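Side-chain contacts in mobilization protein A (Pseudomonas aeruginosa, PDB 2NS6), which nicks one strand of plasmid DNA at the origin of transfer, acting as the relaxase of the relaxosome during conjugation: residues 3-8 with 163-168; 92-97 with 169-174; 96-101 with 122-127; 102-107 with 157-162. All coordinates share one frame; numbering follows the deposited sequence.

Contact 1: residues 3-8 with 163-168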
loop_
_atom_site.group_PDB
_atom_site.type_symbol
_atom_site.label_atom_id
_atom_site.label_comp_id
_atom_site.label_asym_id
_atom_site.label_seq_id
_atom_site.Cartn_x
_atom_site.Cartn_y
_atom_site.Cartn_z
ATOM N N TYR A 3 8.749 -1.364 -16.919
ATOM C CA TYR A 3 8.683 -0.566 -15.706
ATOM C C TYR A 3 8.811 -1.544 -14.556
ATOM O O TYR A 3 7.821 -2.083 -14.064
ATOM C CB TYR A 3 7.366 0.214 -15.645
ATOM C CG TYR A 3 7.198 1.124 -16.843
ATOM C CD1 TYR A 3 6.369 0.761 -17.909
ATOM C CD2 TYR A 3 7.953 2.298 -16.961
ATOM C CE1 TYR A 3 6.303 1.534 -19.064
ATOM C CE2 TYR A 3 7.896 3.078 -18.114
ATOM C CZ TYR A 3 7.070 2.686 -19.162
ATOM O OH TYR A 3 7.031 3.429 -20.323
ATOM N N HIS A 4 10.055 -1.768 -14.148
ATOM C CA HIS A 4 10.385 -2.708 -13.093
ATOM C C HIS A 4 9.584 -2.531 -11.805
ATOM O O HIS A 4 9.251 -1.416 -11.412
ATOM C CB HIS A 4 11.885 -2.636 -12.801
ATOM C CG HIS A 4 12.398 -3.787 -11.996
ATOM N ND1 HIS A 4 11.983 -5.086 -12.211
ATOM C CD2 HIS A 4 13.304 -3.841 -10.992
ATOM C CE1 HIS A 4 12.611 -5.890 -11.370
ATOM N NE2 HIS A 4 13.418 -5.161 -10.620
ATOM N N LEU A 5 9.283 -3.654 -11.163
ATOM C CA LEU A 5 8.528 -3.670 -9.916
ATOM C C LEU A 5 9.154 -4.683 -8.969
ATOM O O LEU A 5 9.495 -5.792 -9.380
ATOM C CB LEU A 5 7.073 -4.040 -10.199
ATOM C CG LEU A 5 6.104 -4.198 -9.021
ATOM C CD1 LEU A 5 4.680 -3.919 -9.492
ATOM C CD2 LEU A 5 6.206 -5.605 -8.439
ATOM N N THR A 6 9.315 -4.301 -7.705
ATOM C CA THR A 6 9.890 -5.199 -6.703
ATOM C C THR A 6 8.949 -5.228 -5.512
ATOM O O THR A 6 7.975 -4.481 -5.470
ATOM C CB THR A 6 11.273 -4.713 -6.219
ATOM O OG1 THR A 6 11.140 -3.406 -5.655
ATOM C CG2 THR A 6 12.268 -4.648 -7.382
ATOM N N ALA A 7 9.240 -6.080 -4.537
ATOM C CA ALA A 7 8.386 -6.178 -3.362
ATOM C C ALA A 7 9.092 -6.850 -2.194
ATOM O O ALA A 7 9.980 -7.671 -2.396
ATOM C CB ALA A 7 7.119 -6.947 -3.712
ATOM N N LYS A 8 8.689 -6.495 -0.978
ATOM C CA LYS A 8 9.257 -7.074 0.236
ATOM C C LYS A 8 8.307 -6.861 1.418
ATOM O O LYS A 8 7.491 -5.937 1.403
ATOM C CB LYS A 8 10.617 -6.449 0.544
ATOM C CG LYS A 8 10.604 -4.936 0.615
ATOM C CD LYS A 8 11.897 -4.399 1.210
ATOM C CE LYS A 8 13.103 -4.875 0.427
ATOM N NZ LYS A 8 12.969 -4.536 -1.021
ATOM N N ALA A 163 4.015 -17.372 -7.218
ATOM C CA ALA A 163 3.679 -16.793 -8.511
ATOM C C ALA A 163 3.217 -15.350 -8.392
ATOM O O ALA A 163 3.132 -14.641 -9.395
ATOM C CB ALA A 163 2.585 -17.629 -9.183
ATOM N N TRP A 164 2.923 -14.907 -7.172
ATOM C CA TRP A 164 2.425 -13.546 -6.977
ATOM C C TRP A 164 3.310 -12.434 -7.545
ATOM O O TRP A 164 2.809 -11.493 -8.152
ATOM C CB TRP A 164 2.180 -13.272 -5.493
ATOM C CG TRP A 164 1.530 -11.937 -5.256
ATOM C CD1 TRP A 164 0.203 -11.640 -5.356
ATOM C CD2 TRP A 164 2.192 -10.713 -4.925
ATOM N NE1 TRP A 164 -0.004 -10.303 -5.108
ATOM C CE2 TRP A 164 1.203 -9.710 -4.842
ATOM C CE3 TRP A 164 3.532 -10.364 -4.701
ATOM C CZ2 TRP A 164 1.505 -8.380 -4.532
ATOM C CZ3 TRP A 164 3.833 -9.040 -4.394
ATOM C CH2 TRP A 164 2.821 -8.064 -4.315
ATOM N N LEU A 165 4.621 -12.541 -7.347
ATOM C CA LEU A 165 5.545 -11.519 -7.826
ATOM C C LEU A 165 5.470 -11.285 -9.334
ATOM O O LEU A 165 5.265 -10.156 -9.776
ATOM C CB LEU A 165 6.977 -11.869 -7.417
ATOM C CG LEU A 165 8.082 -10.957 -7.970
ATOM C CD1 LEU A 165 7.743 -9.504 -7.695
ATOM C CD2 LEU A 165 9.425 -11.331 -7.347
ATOM N N GLU A 166 5.621 -12.344 -10.126
ATOM C CA GLU A 166 5.566 -12.190 -11.574
ATOM C C GLU A 166 4.153 -11.841 -12.043
ATOM O O GLU A 166 3.974 -11.053 -12.972
ATOM C CB GLU A 166 6.087 -13.459 -12.255
ATOM C CG GLU A 166 7.565 -13.693 -11.957
ATOM C CD GLU A 166 8.458 -12.610 -12.557
ATOM O OE1 GLU A 166 9.554 -12.361 -12.010
ATOM O OE2 GLU A 166 8.066 -12.012 -13.586
ATOM N N GLN A 167 3.150 -12.420 -11.390
ATOM C CA GLN A 167 1.766 -12.124 -11.731
ATOM C C GLN A 167 1.501 -10.640 -11.499
ATOM O O GLN A 167 0.749 -10.009 -12.237
ATOM C CB GLN A 167 0.815 -12.947 -10.862
ATOM C CG GLN A 167 0.311 -14.231 -11.506
ATOM C CD GLN A 167 -0.329 -15.171 -10.497
ATOM O OE1 GLN A 167 -0.961 -14.728 -9.527
ATOM N NE2 GLN A 167 -0.179 -16.477 -10.724
ATOM N N THR A 168 2.118 -10.079 -10.468
ATOM C CA THR A 168 1.918 -8.668 -10.166
ATOM C C THR A 168 2.635 -7.836 -11.225
ATOM O O THR A 168 2.119 -6.820 -11.697
ATOM C CB THR A 168 2.426 -8.355 -8.743
ATOM O OG1 THR A 168 1.707 -9.176 -7.805
ATOM C CG2 THR A 168 2.193 -6.891 -8.389
#
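The strand segment holding L5 and A7 runs roughly antiparallel to the early part of the helix holding W164, L165 and T168, their axes 147° apart in direction and 9.1 Å apart at closest approach. Two strand residues, two positions apart, present their side chains to the helix and illustrate how an edge strand is covered. L5 lies across T168 at about a right angle, its CD1 4.0 Å from T168 CG2, while its other methyl, CD2, stands 4.3 Å from L165 CD1. Two residues on, A7 CB meets the rim of the W164 indole in the ring plane, 4.0 Å from CZ3. A contact within the helix adds to this. With T168 CG2 anti to the backbone N, T168 OG1 (chi1 -59°) turns back to donate a 2.6 Å bond to W164 O, and from there it sits over the centre of the W164 ring, 3.0 Å above its plane. The T168 backbone N reaches the same carbonyl from the opposite face. Strand 5-10 is an outermost strand, hydrogen-bonded to strand 71-77, where L5 touches V74 and F76; from helix 84-99, F94 packs on both L5 and T168, and L98 reaches T168.

Contact 2: residues 92-97 with 169-174. With MN (manganese (II) ion), chain D.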
loop_
_atom_site.group_PDB
_atom_site.type_symbol
_atom_site.label_atom_id
_atom_site.label_comp_id
_atom_site.label_asym_id
_atom_site.label_seq_id
_atom_site.Cartn_x
_atom_site.Cartn_y
_atom_site.Cartn_z
ATOM N N SER A 92 -3.198 4.811 -8.570
ATOM C CA SER A 92 -4.406 4.536 -7.792
ATOM C C SER A 92 -5.053 3.288 -8.361
ATOM O O SER A 92 -5.437 2.370 -7.631
ATOM C CB SER A 92 -5.405 5.688 -7.906
ATOM O OG SER A 92 -4.815 6.922 -7.552
ATOM N N GLU A 93 -5.174 3.274 -9.682
ATOM C CA GLU A 93 -5.777 2.155 -10.384
ATOM C C GLU A 93 -5.074 0.850 -10.035
ATOM O O GLU A 93 -5.728 -0.149 -9.726
ATOM C CB GLU A 93 -5.715 2.394 -11.895
ATOM C CG GLU A 93 -6.468 1.368 -12.730
ATOM C CD GLU A 93 -6.094 1.442 -14.205
ATOM O OE1 GLU A 93 -4.908 1.205 -14.523
ATOM O OE2 GLU A 93 -6.974 1.734 -15.034
ATOM N N PHE A 94 -3.744 0.848 -10.070
ATOM C CA PHE A 94 -3.019 -0.378 -9.767
ATOM C C PHE A 94 -3.146 -0.756 -8.277
ATOM O O PHE A 94 -3.208 -1.936 -7.941
ATOM C CB PHE A 94 -1.548 -0.246 -10.193
ATOM C CG PHE A 94 -0.757 -1.530 -10.088
ATOM C CD1 PHE A 94 -1.129 -2.674 -10.801
ATOM C CD2 PHE A 94 0.362 -1.593 -9.272
ATOM C CE1 PHE A 94 -0.385 -3.855 -10.697
ATOM C CE2 PHE A 94 1.110 -2.767 -9.164
ATOM C CZ PHE A 94 0.735 -3.898 -9.875
ATOM N N ALA A 95 -3.206 0.233 -7.388
ATOM C CA ALA A 95 -3.355 -0.062 -5.965
ATOM C C ALA A 95 -4.672 -0.809 -5.731
ATOM O O ALA A 95 -4.733 -1.780 -4.969
ATOM C CB ALA A 95 -3.332 1.225 -5.150
ATOM N N GLN A 96 -5.729 -0.340 -6.383
ATOM C CA GLN A 96 -7.038 -0.967 -6.265
ATOM C C GLN A 96 -6.951 -2.394 -6.782
ATOM O O GLN A 96 -7.533 -3.310 -6.210
ATOM C CB GLN A 96 -8.075 -0.199 -7.092
ATOM C CG GLN A 96 -8.560 1.051 -6.420
ATOM C CD GLN A 96 -8.975 0.769 -4.988
ATOM O OE1 GLN A 96 -9.805 -0.118 -4.727
ATOM N NE2 GLN A 96 -8.388 1.500 -4.053
ATOM N N HIS A 97 -6.223 -2.572 -7.876
ATOM C CA HIS A 97 -6.074 -3.885 -8.461
ATOM C C HIS A 97 -5.539 -4.894 -7.455
ATOM O O HIS A 97 -5.970 -6.036 -7.437
ATOM C CB HIS A 97 -5.137 -3.837 -9.665
ATOM C CG HIS A 97 -4.988 -5.159 -10.354
ATOM N ND1 HIS A 97 -5.954 -5.676 -11.190
ATOM C CD2 HIS A 97 -4.019 -6.099 -10.273
ATOM C CE1 HIS A 97 -5.589 -6.879 -11.592
ATOM N NE2 HIS A 97 -4.419 -7.160 -11.048
ATOM N N ARG A 169 3.817 -8.294 -11.621
ATOM C CA ARG A 169 4.595 -7.617 -12.651
ATOM C C ARG A 169 3.836 -7.621 -13.970
ATOM O O ARG A 169 3.810 -6.618 -14.678
ATOM C CB ARG A 169 5.949 -8.306 -12.803
ATOM C CG ARG A 169 6.886 -7.965 -11.675
ATOM C CD ARG A 169 8.161 -8.762 -11.727
ATOM N NE ARG A 169 9.112 -8.252 -10.754
ATOM C CZ ARG A 169 10.290 -8.804 -10.491
ATOM N NH1 ARG A 169 10.670 -9.902 -11.131
ATOM N NH2 ARG A 169 11.091 -8.252 -9.585
ATOM N N GLU A 170 3.205 -8.746 -14.299
ATOM C CA GLU A 170 2.440 -8.827 -15.539
ATOM C C GLU A 170 1.228 -7.911 -15.437
ATOM O O GLU A 170 0.809 -7.299 -16.420
ATOM C CB GLU A 170 1.967 -10.256 -15.793
ATOM C CG GLU A 170 1.219 -10.411 -17.110
ATOM C CD GLU A 170 0.651 -11.800 -17.308
ATOM O OE1 GLU A 170 0.102 -12.063 -18.400
ATOM O OE2 GLU A 170 0.747 -12.628 -16.374
ATOM N N ALA A 171 0.661 -7.825 -14.237
ATOM C CA ALA A 171 -0.497 -6.972 -14.006
ATOM C C ALA A 171 -0.083 -5.510 -14.138
ATOM O O ALA A 171 -0.766 -4.719 -14.792
ATOM C CB ALA A 171 -1.081 -7.244 -12.626
ATOM N N TRP A 172 1.043 -5.150 -13.530
ATOM C CA TRP A 172 1.530 -3.776 -13.605
ATOM C C TRP A 172 1.778 -3.399 -15.063
ATOM O O TRP A 172 1.393 -2.311 -15.504
ATOM C CB TRP A 172 2.824 -3.616 -12.796
ATOM C CG TRP A 172 3.496 -2.267 -12.959
ATOM C CD1 TRP A 172 4.799 -2.046 -13.289
ATOM C CD2 TRP A 172 2.894 -0.968 -12.829
ATOM N NE1 TRP A 172 5.049 -0.697 -13.381
ATOM C CE2 TRP A 172 3.898 -0.011 -13.105
ATOM C CE3 TRP A 172 1.605 -0.522 -12.511
ATOM C CZ2 TRP A 172 3.658 1.371 -13.071
ATOM C CZ3 TRP A 172 1.361 0.856 -12.478
ATOM C CH2 TRP A 172 2.387 1.785 -12.758
ATOM N N ALA A 173 2.408 -4.307 -15.807
ATOM C CA ALA A 173 2.708 -4.077 -17.223
ATOM C C ALA A 173 1.434 -3.770 -18.010
ATOM O O ALA A 173 1.365 -2.780 -18.735
ATOM C CB ALA A 173 3.401 -5.302 -17.811
ATOM N N ASP A 174 0.438 -4.638 -17.860
ATOM C CA ASP A 174 -0.854 -4.500 -18.525
ATOM C C ASP A 174 -1.482 -3.147 -18.178
ATOM O O ASP A 174 -2.140 -2.522 -19.012
ATOM C CB ASP A 174 -1.764 -5.661 -18.085
ATOM C CG ASP A 174 -3.207 -5.527 -18.580
ATOM O OD1 ASP A 174 -3.429 -5.437 -19.808
ATOM O OD2 ASP A 174 -4.124 -5.530 -17.724
HETATM MN MN MN D . -7.352 -4.106 -12.470
#
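F94 lays one face of its phenyl ring against W172 CE3, which stands 3.5 Å from F94 CG and is displaced toward the rim of the ring. The planes are inclined at 53° and the centroids of the two six-membered rings lie 5.0 Å apart, so the pair is oblique, neither a stack nor a T. One side of the phenyl approaches the backbone of the partner helix, where F94 CE1 comes within 3.4 Å of W172 N. Both side chains have CG anti to their own backbone N (chi1 -172° for F94 and 173° for W172), which sends each across the interface to meet the other at about a right angle. A171 sits beside them: its CB lies in the plane of the F94 ring at the edge, and the same methyl is 3.7 Å from H97 NE2. The other ring nitrogen of that histidine, ND1, binds a manganese ion at 2.5 Å, so one imidazole packs on a helix and holds a metal at the same time. H175 and F76 add further rings around F94. Segments 92-97 and 169-174, of helices 84-99 and 164-181, run nearly antiparallel, their axes 10.6 Å apart at closest approach; two helices laid together against an antiparallel sheet are in keeping with the relaxase fold of the MobA/MobL family.

Contact 3: residues 96-101 with 122-127. With MN (manganese (II) ion), chain D.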
loop_
_atom_site.group_PDB
_atom_site.type_symbol
_atom_site.label_atom_id
_atom_site.label_comp_id
_atom_site.label_asym_id
_atom_site.label_seq_id
_atom_site.Cartn_x
_atom_site.Cartn_y
_atom_site.Cartn_z
ATOM N N GLN A 96 -5.729 -0.340 -6.383
ATOM C CA GLN A 96 -7.038 -0.967 -6.265
ATOM C C GLN A 96 -6.951 -2.394 -6.782
ATOM O O GLN A 96 -7.533 -3.310 -6.210
ATOM C CB GLN A 96 -8.075 -0.199 -7.092
ATOM C CG GLN A 96 -8.560 1.051 -6.420
ATOM C CD GLN A 96 -8.975 0.769 -4.988
ATOM O OE1 GLN A 96 -9.805 -0.118 -4.727
ATOM N NE2 GLN A 96 -8.388 1.500 -4.053
ATOM N N HIS A 97 -6.223 -2.572 -7.876
ATOM C CA HIS A 97 -6.074 -3.885 -8.461
ATOM C C HIS A 97 -5.539 -4.894 -7.455
ATOM O O HIS A 97 -5.970 -6.036 -7.437
ATOM C CB HIS A 97 -5.137 -3.837 -9.665
ATOM C CG HIS A 97 -4.988 -5.159 -10.354
ATOM N ND1 HIS A 97 -5.954 -5.676 -11.190
ATOM C CD2 HIS A 97 -4.019 -6.099 -10.273
ATOM C CE1 HIS A 97 -5.589 -6.879 -11.592
ATOM N NE2 HIS A 97 -4.419 -7.160 -11.048
ATOM N N LEU A 98 -4.606 -4.469 -6.610
ATOM C CA LEU A 98 -4.016 -5.363 -5.625
ATOM C C LEU A 98 -4.734 -5.441 -4.266
ATOM O O LEU A 98 -4.580 -6.425 -3.550
ATOM C CB LEU A 98 -2.548 -4.966 -5.395
ATOM C CG LEU A 98 -1.588 -5.010 -6.597
ATOM C CD1 LEU A 98 -0.186 -4.547 -6.178
ATOM C CD2 LEU A 98 -1.524 -6.425 -7.145
ATOM N N THR A 99 -5.534 -4.432 -3.925
ATOM C CA THR A 99 -6.200 -4.367 -2.616
ATOM C C THR A 99 -7.724 -4.217 -2.650
ATOM O O THR A 99 -8.382 -4.260 -1.604
ATOM C CB THR A 99 -5.710 -3.148 -1.854
ATOM O OG1 THR A 99 -6.218 -1.976 -2.501
ATOM C CG2 THR A 99 -4.174 -3.087 -1.854
ATOM N N GLY A 100 -8.269 -4.031 -3.848
ATOM C CA GLY A 100 -9.694 -3.809 -4.006
ATOM C C GLY A 100 -10.674 -4.932 -3.748
ATOM O O GLY A 100 -11.789 -4.691 -3.269
ATOM N N ALA A 101 -10.277 -6.155 -4.064
ATOM C CA ALA A 101 -11.138 -7.307 -3.864
ATOM C C ALA A 101 -11.430 -7.509 -2.377
ATOM O O ALA A 101 -12.582 -7.535 -1.957
ATOM C CB ALA A 101 -10.466 -8.547 -4.430
ATOM N N LEU A 122 4.191 1.650 -2.336
ATOM C CA LEU A 122 2.864 1.245 -1.899
ATOM C C LEU A 122 2.942 0.191 -0.808
ATOM O O LEU A 122 3.503 -0.885 -1.011
ATOM C CB LEU A 122 2.068 0.728 -3.110
ATOM C CG LEU A 122 0.628 0.198 -3.051
ATOM C CD1 LEU A 122 0.684 -1.298 -2.997
ATOM C CD2 LEU A 122 -0.161 0.778 -1.898
ATOM N N MET A 123 2.414 0.513 0.366
ATOM C CA MET A 123 2.425 -0.452 1.450
ATOM C C MET A 123 1.021 -0.985 1.644
ATOM O O MET A 123 0.048 -0.230 1.722
ATOM C CB MET A 123 3.003 0.157 2.738
ATOM C CG MET A 123 2.613 1.580 3.037
ATOM S SD MET A 123 3.748 2.415 4.238
ATOM C CE MET A 123 3.355 1.545 5.795
ATOM N N ILE A 124 0.935 -2.309 1.680
ATOM C CA ILE A 124 -0.328 -3.019 1.819
ATOM C C ILE A 124 -0.400 -3.820 3.097
ATOM O O ILE A 124 0.492 -4.619 3.393
ATOM C CB ILE A 124 -0.514 -4.004 0.668
ATOM C CG1 ILE A 124 -0.233 -3.301 -0.658
ATOM C CG2 ILE A 124 -1.915 -4.588 0.701
ATOM C CD1 ILE A 124 -0.399 -4.204 -1.854
ATOM N N SER A 125 -1.467 -3.599 3.857
ATOM C CA SER A 125 -1.692 -4.322 5.104
ATOM C C SER A 125 -2.458 -5.582 4.726
ATOM O O SER A 125 -3.489 -5.511 4.052
ATOM C CB SER A 125 -2.539 -3.477 6.057
ATOM O OG SER A 125 -3.004 -4.258 7.142
ATOM N N GLU A 126 -1.959 -6.734 5.158
ATOM C CA GLU A 126 -2.603 -7.999 4.838
ATOM C C GLU A 126 -3.729 -8.367 5.791
ATOM O O GLU A 126 -3.770 -9.478 6.324
ATOM C CB GLU A 126 -1.558 -9.113 4.786
ATOM C CG GLU A 126 -0.654 -9.023 3.569
ATOM C CD GLU A 126 0.628 -9.806 3.753
ATOM O OE1 GLU A 126 0.946 -10.644 2.887
ATOM O OE2 GLU A 126 1.312 -9.573 4.768
ATOM N N ARG A 127 -4.640 -7.419 5.986
ATOM C CA ARG A 127 -5.808 -7.587 6.844
ATOM C C ARG A 127 -7.015 -7.248 5.993
ATOM O O ARG A 127 -7.048 -6.217 5.328
ATOM C CB ARG A 127 -5.746 -6.631 8.041
ATOM C CG ARG A 127 -4.616 -6.934 9.016
ATOM C CD ARG A 127 -5.005 -8.072 9.961
ATOM N NE ARG A 127 -3.896 -8.505 10.806
ATOM C CZ ARG A 127 -4.036 -9.277 11.876
ATOM N NH1 ARG A 127 -5.241 -9.695 12.232
ATOM N NH2 ARG A 127 -2.975 -9.642 12.580
HETATM MN MN MN D . -7.352 -4.106 -12.470
#
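L98 and T99, side by side on helix 84-99, both meet I124 of strand 117-124. Ahead of them in the segment, Q96 binds manganese together with H45. L98 makes the first touch with the strand, its CB 4.2 Å from I124 CD1. T99 follows and carries most of the contact through one methyl: CG2 rests 3.7 Å from I124 CG2 and 3.9 Å from I124 CD1, so it lodges between the two branches of the isoleucine. Chi1 of 70° places T99 OG1 between its own backbone N and carbonyl carbon, which leaves CG2 to face the strand while the hydroxyl bonds back to A95 O in the preceding turn. The polar end is thus satisfied inside the helix, and what the strand meets is purely hydrocarbon. L104 and Y106 also pack on T99. Next along, G100 N bonds to Q96 O at 2.6 Å. Here the C-terminal part of helix 84-99 lies on the face of a five-stranded antiparallel sheet, a helix-on-sheet packing that belongs to the relaxase fold.

Contact 4: residues 102-107 with 157-162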
loop_
_atom_site.group_PDB
_atom_site.type_symbol
_atom_site.label_atom_id
_atom_site.label_comp_id
_atom_site.label_asym_id
_atom_site.label_seq_id
_atom_site.Cartn_x
_atom_site.Cartn_y
_atom_site.Cartn_z
ATOM N N GLU A 102 -10.366 -7.625 -1.587
ATOM C CA GLU A 102 -10.479 -7.864 -0.150
ATOM C C GLU A 102 -10.376 -6.626 0.729
ATOM O O GLU A 102 -10.255 -6.743 1.951
ATOM C CB GLU A 102 -9.403 -8.864 0.281
ATOM C CG GLU A 102 -9.446 -10.172 -0.488
ATOM C CD GLU A 102 -8.495 -11.204 0.061
ATOM O OE1 GLU A 102 -7.279 -11.110 -0.199
ATOM O OE2 GLU A 102 -8.964 -12.108 0.772
ATOM N N ARG A 103 -10.432 -5.450 0.110
ATOM C CA ARG A 103 -10.318 -4.175 0.815
ATOM C C ARG A 103 -9.211 -4.160 1.852
ATOM O O ARG A 103 -9.448 -3.965 3.050
ATOM C CB ARG A 103 -11.643 -3.788 1.451
ATOM C CG ARG A 103 -12.653 -3.397 0.416
ATOM C CD ARG A 103 -13.870 -2.790 1.038
ATOM N NE ARG A 103 -14.787 -2.292 0.024
ATOM C CZ ARG A 103 -16.104 -2.378 0.125
ATOM N NH1 ARG A 103 -16.643 -2.949 1.199
ATOM N NH2 ARG A 103 -16.875 -1.899 -0.841
ATOM N N LEU A 104 -7.992 -4.364 1.367
ATOM C CA LEU A 104 -6.804 -4.360 2.205
ATOM C C LEU A 104 -6.391 -2.906 2.414
ATOM O O LEU A 104 -6.213 -2.159 1.446
ATOM C CB LEU A 104 -5.670 -5.123 1.508
ATOM C CG LEU A 104 -5.987 -6.546 1.032
ATOM C CD1 LEU A 104 -4.819 -7.101 0.229
ATOM C CD2 LEU A 104 -6.284 -7.431 2.220
ATOM N N PRO A 105 -6.253 -2.474 3.676
ATOM C CA PRO A 105 -5.850 -1.081 3.887
ATOM C C PRO A 105 -4.498 -0.870 3.215
ATOM O O PRO A 105 -3.675 -1.785 3.167
ATOM C CB PRO A 105 -5.761 -0.971 5.408
ATOM C CG PRO A 105 -6.812 -1.973 5.878
ATOM C CD PRO A 105 -6.558 -3.142 4.957
ATOM N N TYR A 106 -4.273 0.326 2.683
ATOM C CA TYR A 106 -3.014 0.619 2.021
ATOM C C TYR A 106 -2.751 2.102 2.042
ATOM O O TYR A 106 -3.654 2.897 2.283
ATOM C CB TYR A 106 -3.047 0.151 0.559
ATOM C CG TYR A 106 -3.864 1.044 -0.357
ATOM C CD1 TYR A 106 -3.310 2.192 -0.931
ATOM C CD2 TYR A 106 -5.202 0.766 -0.613
ATOM C CE1 TYR A 106 -4.081 3.041 -1.736
ATOM C CE2 TYR A 106 -5.977 1.603 -1.410
ATOM C CZ TYR A 106 -5.417 2.735 -1.965
ATOM O OH TYR A 106 -6.207 3.568 -2.728
ATOM N N THR A 107 -1.492 2.450 1.786
ATOM C CA THR A 107 -1.047 3.827 1.697
ATOM C C THR A 107 -0.029 3.816 0.565
ATOM O O THR A 107 0.840 2.938 0.503
ATOM C CB THR A 107 -0.360 4.315 2.996
ATOM O OG1 THR A 107 -1.324 4.387 4.057
ATOM C CG2 THR A 107 0.246 5.696 2.796
ATOM N N GLU A 157 -4.021 -14.428 2.560
ATOM C CA GLU A 157 -2.855 -15.169 2.105
ATOM C C GLU A 157 -2.563 -14.859 0.640
ATOM O O GLU A 157 -1.597 -15.370 0.079
ATOM C CB GLU A 157 -3.097 -16.676 2.240
ATOM C CG GLU A 157 -3.625 -17.128 3.599
ATOM C CD GLU A 157 -2.722 -16.739 4.736
ATOM O OE1 GLU A 157 -1.521 -17.075 4.688
ATOM O OE2 GLU A 157 -3.213 -16.097 5.691
ATOM N N ALA A 158 -3.389 -14.015 0.032
ATOM C CA ALA A 158 -3.246 -13.673 -1.380
ATOM C C ALA A 158 -1.897 -13.120 -1.833
ATOM O O ALA A 158 -1.545 -13.231 -3.010
ATOM C CB ALA A 158 -4.360 -12.703 -1.788
ATOM N N LEU A 159 -1.144 -12.517 -0.921
ATOM C CA LEU A 159 0.157 -11.952 -1.279
ATOM C C LEU A 159 1.355 -12.868 -1.009
ATOM O O LEU A 159 2.495 -12.460 -1.228
ATOM C CB LEU A 159 0.370 -10.631 -0.538
ATOM C CG LEU A 159 -0.311 -9.358 -1.060
ATOM C CD1 LEU A 159 -1.731 -9.630 -1.519
ATOM C CD2 LEU A 159 -0.267 -8.314 0.032
ATOM N N LYS A 160 1.107 -14.092 -0.547
ATOM C CA LYS A 160 2.192 -15.025 -0.237
ATOM C C LYS A 160 2.607 -16.000 -1.352
ATOM O O LYS A 160 3.756 -16.418 -1.402
ATOM C CB LYS A 160 1.854 -15.838 1.028
ATOM C CG LYS A 160 1.782 -15.031 2.338
ATOM C CD LYS A 160 1.503 -15.928 3.551
ATOM C CE LYS A 160 1.267 -15.115 4.823
ATOM N NZ LYS A 160 0.873 -15.954 6.017
ATOM N N PRO A 161 1.679 -16.391 -2.245
ATOM C CA PRO A 161 2.062 -17.325 -3.311
ATOM C C PRO A 161 3.350 -16.921 -4.032
ATOM O O PRO A 161 3.670 -15.736 -4.139
ATOM C CB PRO A 161 0.852 -17.306 -4.236
ATOM C CG PRO A 161 -0.284 -17.109 -3.278
ATOM C CD PRO A 161 0.257 -16.027 -2.359
ATOM N N LYS A 162 4.081 -17.922 -4.514
ATOM C CA LYS A 162 5.335 -17.719 -5.226
ATOM C C LYS A 162 5.119 -17.031 -6.564
ATOM O O LYS A 162 5.932 -16.209 -6.994
ATOM C CB LYS A 162 6.024 -19.059 -5.443
#
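L104 and E102 meet L159 and A158 where the connection leading into strand 106-113 of the antiparallel relaxase sheet faces a type I beta turn, 157-160, ahead of helix 164-181. The contact is small, burying 98 Å² in all, and shows how loops can close the end of a sheet with only two side chains from each partner. The apolar part is one methyl-to-methyl approach, L104 CD1 to L159 CD1 at 4.4 Å. Both leucines also touch I124, and L104 packs on T99, so this pair extends the hydrophobic layer under helix 84-99. The second part sets a carboxylate against a methyl. E102, extended beyond CG, brings OE1 to 3.7 Å from A158 CB; the oxygen itself is held by a hydrogen bond to T156 OG1, a hydroxyl that also accepts the backbone N of A158. T156 therefore ties the glutamate to the turn from the residue just before it. Backbone bonds anchor the first segment to the sheet, P105 pairing with S125 and T107 with M123. Within the turn, the bond from K160 N to E157 O measures 3.1 Å, and the outer side chains close over it in a salt bridge: K160 NZ meets E157 OE1 on the syn side at 3.0 Å, 17° out of the carboxylate plane.

In the fold
Helix 164-181 joins contact 1 to contact 2: L5 O accepts a hydrogen bond from R169 NE at 2.8 Å, and T168 CG2 packs 3.6 Å from F94 CZ. Helix 84-99 then carries the layer from contact 2 to contact 3, which share Q96 and H97. Contacts 3 and 4 have centres only about 5 Å apart and are stitched along neighbouring strands, with M123 N 2.9 Å from T107 O. W164 touches A158 and L159, linking contact 1 to contact 4. The manganese held by H111, H119 and H121 lies beyond: the side chains of W172 and H119 are about 8 Å apart, those of L5 and H119 about 10 Å.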